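Local coordinates for protein peptide methionine sulfoxide reductase MsrA (Treponema denticola ATCC 35405, PDB 5FA9) that probably repairs oxidised proteins by reducing methionine sulfoxide back to methionine, as a fusion of an MsrA and an MsrB reductase in one chain, at residues 13-18 and 52-57; 132-135 and 139-142. The protein carries 2 engineered substitutions. All blocks are in the same frame, centred on the assembly; numbering follows the deposited sequence.

Interaction 1 (13-18 and 52-57). With D1D ((4S,5S)-1,2-dithiane-4,5-diol), chain F.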
loop_
_atom_site.group_PDB
_atom_site.type_symbol
_atom_site.label_atom_id
_atom_site.label_comp_id
_atom_site.label_asym_id
_atom_site.label_seq_id
_atom_site.Cartn_x
_atom_site.Cartn_y
_atom_site.Cartn_z
ATOM N N TRP B 13 1.816 -19.871 -10.047
ATOM C CA TRP B 13 2.473 -19.440 -11.276
ATOM C C TRP B 13 1.475 -18.755 -12.200
ATOM O O TRP B 13 1.737 -17.669 -12.719
ATOM C CB TRP B 13 3.122 -20.628 -11.989
ATOM C CG TRP B 13 4.312 -21.188 -11.272
ATOM C CD1 TRP B 13 5.048 -20.573 -10.303
ATOM C CD2 TRP B 13 4.905 -22.477 -11.469
ATOM N NE1 TRP B 13 6.063 -21.399 -9.883
ATOM C CE2 TRP B 13 5.997 -22.575 -10.584
ATOM C CE3 TRP B 13 4.618 -23.559 -12.308
ATOM C CZ2 TRP B 13 6.802 -23.710 -10.513
ATOM C CZ3 TRP B 13 5.418 -24.685 -12.235
ATOM C CH2 TRP B 13 6.496 -24.752 -11.345
ATOM N N GLY B 14 0.326 -19.393 -12.393
ATOM C CA GLY B 14 -0.709 -18.856 -13.255
ATOM C C GLY B 14 -1.467 -17.712 -12.612
ATOM O O GLY B 14 -1.834 -16.747 -13.283
ATOM N N VAL B 15 -1.704 -17.826 -11.309
ATOM C CA VAL B 15 -2.424 -16.798 -10.565
ATOM C C VAL B 15 -1.685 -15.463 -10.617
ATOM O O VAL B 15 -2.292 -14.418 -10.856
ATOM C CB VAL B 15 -2.634 -17.210 -9.097
ATOM C CG1 VAL B 15 -3.396 -16.130 -8.346
ATOM C CG2 VAL B 15 -3.374 -18.535 -9.021
ATOM N N GLU B 16 -0.374 -15.502 -10.403
ATOM C CA GLU B 16 0.439 -14.295 -10.472
ATOM C C GLU B 16 0.524 -13.786 -11.906
ATOM O O GLU B 16 0.460 -12.581 -12.150
ATOM C CB GLU B 16 1.845 -14.544 -9.922
ATOM C CG GLU B 16 2.715 -13.295 -9.908
ATOM C CD GLU B 16 4.115 -13.553 -9.390
ATOM O OE1 GLU B 16 4.660 -14.644 -9.658
ATOM O OE2 GLU B 16 4.671 -12.662 -8.714
ATOM N N GLY B 17 0.673 -14.712 -12.848
ATOM C CA GLY B 17 0.753 -14.372 -14.257
ATOM C C GLY B 17 -0.485 -13.652 -14.756
ATOM O O GLY B 17 -0.411 -12.817 -15.657
ATOM N N TYR B 18 -1.629 -13.980 -14.165
ATOM C CA TYR B 18 -2.889 -13.345 -14.527
ATOM C C TYR B 18 -3.008 -11.948 -13.925
ATOM O O TYR B 18 -3.186 -10.966 -14.645
ATOM C CB TYR B 18 -4.071 -14.210 -14.082
ATOM C CG TYR B 18 -5.421 -13.665 -14.496
ATOM C CD1 TYR B 18 -5.979 -13.997 -15.722
ATOM C CD2 TYR B 18 -6.138 -12.821 -13.656
ATOM C CE1 TYR B 18 -7.211 -13.500 -16.105
ATOM C CE2 TYR B 18 -7.370 -12.320 -14.029
ATOM C CZ TYR B 18 -7.902 -12.663 -15.254
ATOM O OH TYR B 18 -9.129 -12.166 -15.628
ATOM N N GLU B 52 -0.961 -22.474 -1.648
ATOM C CA GLU B 52 -0.214 -21.649 -2.587
ATOM C C GLU B 52 -0.974 -20.358 -2.864
ATOM O O GLU B 52 -2.060 -20.377 -3.443
ATOM C CB GLU B 52 0.049 -22.414 -3.884
ATOM C CG GLU B 52 0.993 -23.594 -3.713
ATOM C CD GLU B 52 1.464 -24.166 -5.035
ATOM O OE1 GLU B 52 2.064 -25.261 -5.028
ATOM O OE2 GLU B 52 1.240 -23.517 -6.078
ATOM N N THR B 53 -0.392 -19.239 -2.446
ATOM C CA THR B 53 -1.093 -17.962 -2.451
ATOM C C THR B 53 -0.263 -16.866 -3.114
ATOM O O THR B 53 0.965 -16.860 -3.024
ATOM C CB THR B 53 -1.455 -17.533 -1.010
ATOM O OG1 THR B 53 -2.093 -18.623 -0.333
ATOM C CG2 THR B 53 -2.385 -16.328 -1.007
ATOM N N VAL B 54 -0.944 -15.945 -3.790
ATOM C CA VAL B 54 -0.290 -14.790 -4.390
ATOM C C VAL B 54 -0.682 -13.509 -3.662
ATOM O O VAL B 54 -1.865 -13.191 -3.538
ATOM C CB VAL B 54 -0.640 -14.648 -5.882
ATOM C CG1 VAL B 54 -0.036 -13.372 -6.447
ATOM C CG2 VAL B 54 -0.151 -15.856 -6.656
ATOM N N LYS B 55 0.318 -12.782 -3.174
ATOM C CA LYS B 55 0.087 -11.494 -2.531
ATOM C C LYS B 55 -0.203 -10.427 -3.578
ATOM O O LYS B 55 0.569 -10.244 -4.517
ATOM C CB LYS B 55 1.295 -11.092 -1.683
ATOM C CG LYS B 55 1.192 -9.707 -1.064
ATOM C CD LYS B 55 2.375 -9.424 -0.154
ATOM C CE LYS B 55 2.269 -8.051 0.486
ATOM N NZ LYS B 55 3.430 -7.769 1.376
ATOM N N ILE B 56 -1.324 -9.730 -3.419
ATOM C CA ILE B 56 -1.718 -8.698 -4.370
ATOM C C ILE B 56 -1.737 -7.314 -3.733
ATOM O O ILE B 56 -2.603 -7.016 -2.914
ATOM C CB ILE B 56 -3.112 -8.979 -4.964
ATOM C CG1 ILE B 56 -3.168 -10.385 -5.569
ATOM C CG2 ILE B 56 -3.468 -7.928 -6.005
ATOM C CD1 ILE B 56 -2.314 -10.549 -6.803
ATOM N N VAL B 57 -0.787 -6.469 -4.121
ATOM C CA VAL B 57 -0.772 -5.081 -3.676
ATOM C C VAL B 57 -1.322 -4.198 -4.791
ATOM O O VAL B 57 -0.806 -4.206 -5.908
ATOM C CB VAL B 57 0.642 -4.614 -3.290
ATOM C CG1 VAL B 57 0.622 -3.155 -2.866
ATOM C CG2 VAL B 57 1.202 -5.488 -2.179
HETATM S S1 D1D F . 5.728 -25.591 -5.990
HETATM C C1 D1D F . 5.412 -24.547 -7.185
HETATM C C2 D1D F . 3.915 -24.721 -7.759
HETATM O O2 D1D F . 3.764 -23.964 -8.753
HETATM C C3 D1D F . 3.586 -26.341 -8.230
HETATM O O3 D1D F . 2.370 -26.438 -8.543
HETATM C C4 D1D F . 3.911 -27.399 -7.057
HETATM S S4 D1D F . 5.406 -27.226 -6.466
#
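Next to the MsrA active-site pocket, helix 12-19 lies on the sheet through V15 and E16, which rest on V54 of strand 51-59. The two valine side chains lie alongside one another, running in opposite senses, with V15 CG1 3.7 Å from V54 CG2, and the CB of V15 touches the same methyl. With V54 CG1 anti to its backbone N (chi1 175°), its two methyls share the work: CG2 takes V15, while both reach the CB of E16, CG2 at 4.0 Å. E16 gives only the root of its side chain to this apolar contact. Its chain runs on extended to a carboxylate bonded by T28 through OE2 and by the backbone N of D141 through OE1, which satisfies a buried acidic group.

At the pocket end, W13 and E52 meet the bound 1,2-dithiane-4,5-diol rather than each other. The ligand hydroxyl O2 sits over the centre of one face of the W13 indole, 3.2 Å above its plane. The carboxylate of E52 comes up to the ligand carbons, with OE1 3.3 Å from C2 of the dithiane. F12 N bonds E52 OE2, and S11, the engineered residue at the predicted active-site position, bonds the ligand together with Y92.

Strand 51-59 runs between strands 2-8 and 25-33, with V54 bonded through its backbone to L7. V54 also touches F12 of the helix and T30 of strand 25-33, and helix 12-19 packs over this part of the mixed sheet.

Interaction 2 (132-135 and 139-142)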
loop_
_atom_site.group_PDB
_atom_site.type_symbol
_atom_site.label_atom_id
_atom_site.label_comp_id
_atom_site.label_asym_id
_atom_site.label_seq_id
_atom_site.Cartn_x
_atom_site.Cartn_y
_atom_site.Cartn_z
ATOM N N PHE B 132 2.175 -15.972 6.055
ATOM C CA PHE B 132 2.443 -15.984 4.621
ATOM C C PHE B 132 3.939 -16.093 4.368
ATOM O O PHE B 132 4.679 -15.128 4.563
ATOM C CB PHE B 132 1.876 -14.727 3.954
ATOM C CG PHE B 132 2.145 -14.647 2.476
ATOM C CD1 PHE B 132 1.326 -15.307 1.574
ATOM C CD2 PHE B 132 3.209 -13.905 1.989
ATOM C CE1 PHE B 132 1.570 -15.237 0.216
ATOM C CE2 PHE B 132 3.457 -13.832 0.631
ATOM C CZ PHE B 132 2.636 -14.498 -0.255
ATOM N N ILE B 133 4.380 -17.268 3.935
ATOM C CA ILE B 133 5.797 -17.512 3.707
ATOM C C ILE B 133 6.168 -17.239 2.255
ATOM O O ILE B 133 5.702 -17.924 1.346
ATOM C CB ILE B 133 6.180 -18.956 4.074
ATOM C CG1 ILE B 133 5.896 -19.218 5.555
ATOM C CG2 ILE B 133 7.643 -19.218 3.753
ATOM C CD1 ILE B 133 5.946 -20.678 5.938
ATOM N N LEU B 134 7.006 -16.227 2.049
ATOM C CA LEU B 134 7.428 -15.824 0.712
ATOM C C LEU B 134 8.180 -16.943 -0.000
ATOM O O LEU B 134 9.125 -17.512 0.545
ATOM C CB LEU B 134 8.303 -14.570 0.788
ATOM C CG LEU B 134 8.582 -13.830 -0.521
ATOM C CD1 LEU B 134 7.288 -13.338 -1.148
ATOM C CD2 LEU B 134 9.543 -12.675 -0.288
ATOM N N ALA B 135 7.753 -17.253 -1.220
ATOM C CA ALA B 135 8.398 -18.291 -2.015
ATOM C C ALA B 135 9.746 -17.811 -2.542
ATOM O O ALA B 135 10.040 -16.616 -2.524
ATOM C CB ALA B 135 7.499 -18.718 -3.165
ATOM N N HIS B 139 10.357 -18.990 -7.915
ATOM C CA HIS B 139 8.909 -18.999 -8.096
ATOM C C HIS B 139 8.326 -17.605 -8.322
ATOM O O HIS B 139 7.132 -17.464 -8.592
ATOM C CB HIS B 139 8.231 -19.645 -6.887
ATOM C CG HIS B 139 8.585 -21.088 -6.697
ATOM N ND1 HIS B 139 8.358 -22.043 -7.664
ATOM C CD2 HIS B 139 9.146 -21.738 -5.650
ATOM C CE1 HIS B 139 8.764 -23.220 -7.221
ATOM N NE2 HIS B 139 9.247 -23.061 -6.002
ATOM N N GLN B 140 9.163 -16.579 -8.215
ATOM C CA GLN B 140 8.706 -15.203 -8.395
ATOM C C GLN B 140 8.766 -14.797 -9.862
ATOM O O GLN B 140 9.836 -14.821 -10.473
ATOM C CB GLN B 140 9.538 -14.243 -7.544
ATOM C CG GLN B 140 9.488 -14.540 -6.052
ATOM C CD GLN B 140 8.100 -14.362 -5.466
ATOM O OE1 GLN B 140 7.283 -13.603 -5.989
ATOM N NE2 GLN B 140 7.824 -15.068 -4.375
ATOM N N ASP B 141 7.613 -14.416 -10.411
ATOM C CA ASP B 141 7.470 -14.142 -11.840
ATOM C C ASP B 141 8.008 -15.309 -12.660
ATOM O O ASP B 141 8.799 -15.124 -13.586
ATOM C CB ASP B 141 8.180 -12.840 -12.224
ATOM C CG ASP B 141 7.340 -11.612 -11.928
ATOM O OD1 ASP B 141 6.097 -11.732 -11.914
ATOM O OD2 ASP B 141 7.922 -10.529 -11.711
ATOM N N TYR B 142 7.568 -16.511 -12.298
ATOM C CA TYR B 142 8.032 -17.744 -12.922
ATOM C C TYR B 142 7.753 -17.766 -14.421
ATOM O O TYR B 142 8.641 -18.061 -15.221
ATOM C CB TYR B 142 7.374 -18.950 -12.244
ATOM C CG TYR B 142 7.721 -20.288 -12.858
ATOM C CD1 TYR B 142 8.853 -20.984 -12.460
ATOM C CD2 TYR B 142 6.902 -20.866 -13.821
ATOM C CE1 TYR B 142 9.170 -22.211 -13.013
ATOM C CE2 TYR B 142 7.210 -22.091 -14.380
ATOM C CZ TYR B 142 8.345 -22.759 -13.972
ATOM O OH TYR B 142 8.655 -23.981 -14.525
#
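A single hydrogen bond joins Q140 to A135: Q140 NE2 donates to A135 O over 3.3 Å, with an N-H...O angle of 162°. The acceptor lies close to the plane of the Q140 amide, but the donor stands 57° out of the carbonyl plane of A135, away from the lone-pair directions. The bend at chi2 (-64°) folds the glutamine's amide back toward the strand end. T30 O on strand 25-33 is a stronger partner for the same NE2.

Van der Waals contacts accompany this bond. L134 crosses the Q140 side chain at about a right angle, with its CD1 3.7 Å from Q140 NE2. A135 CB also lies 3.9 Å from that nitrogen, and A135 CB and H139 CB are 3.9 Å apart. H139, which touches the bound dithiane-diol, meets F12 edge-to-face, and L134 packs on D273 of the second subunit.

Two backbone carbonyls, A135 O just past the end of strand 132-134 and T30 O on strand 25-33, thus share one amide nitrogen. That pairing probably fixes the orientation of the Q140 amide, while the contact between the CB atoms packs the pocket histidine against the end of the strand.

How the interactions relate
From the N terminus, helix 12-19 comes first, and interaction 1 closes the long excursion through strand 25-33 and the unmodelled 35-47 by bringing strand 51-59 under the helix. Interaction 2 opens much later and closes a short turn after edge strand 132-134. The two are in series, neither nested nor crossed, yet their centres are about 9 Å apart. Segment 139-142 comes back to the helix of interaction 1: W13 NE1 and H139 ND1 are probably hydrogen-bonded at 3.3 Å, and Y142 stacks on W13. F132 also packs against T53. Together they join the helix, the mixed sheet and the loop before helix 142-145, with W13, E52 and H139 lining one pocket.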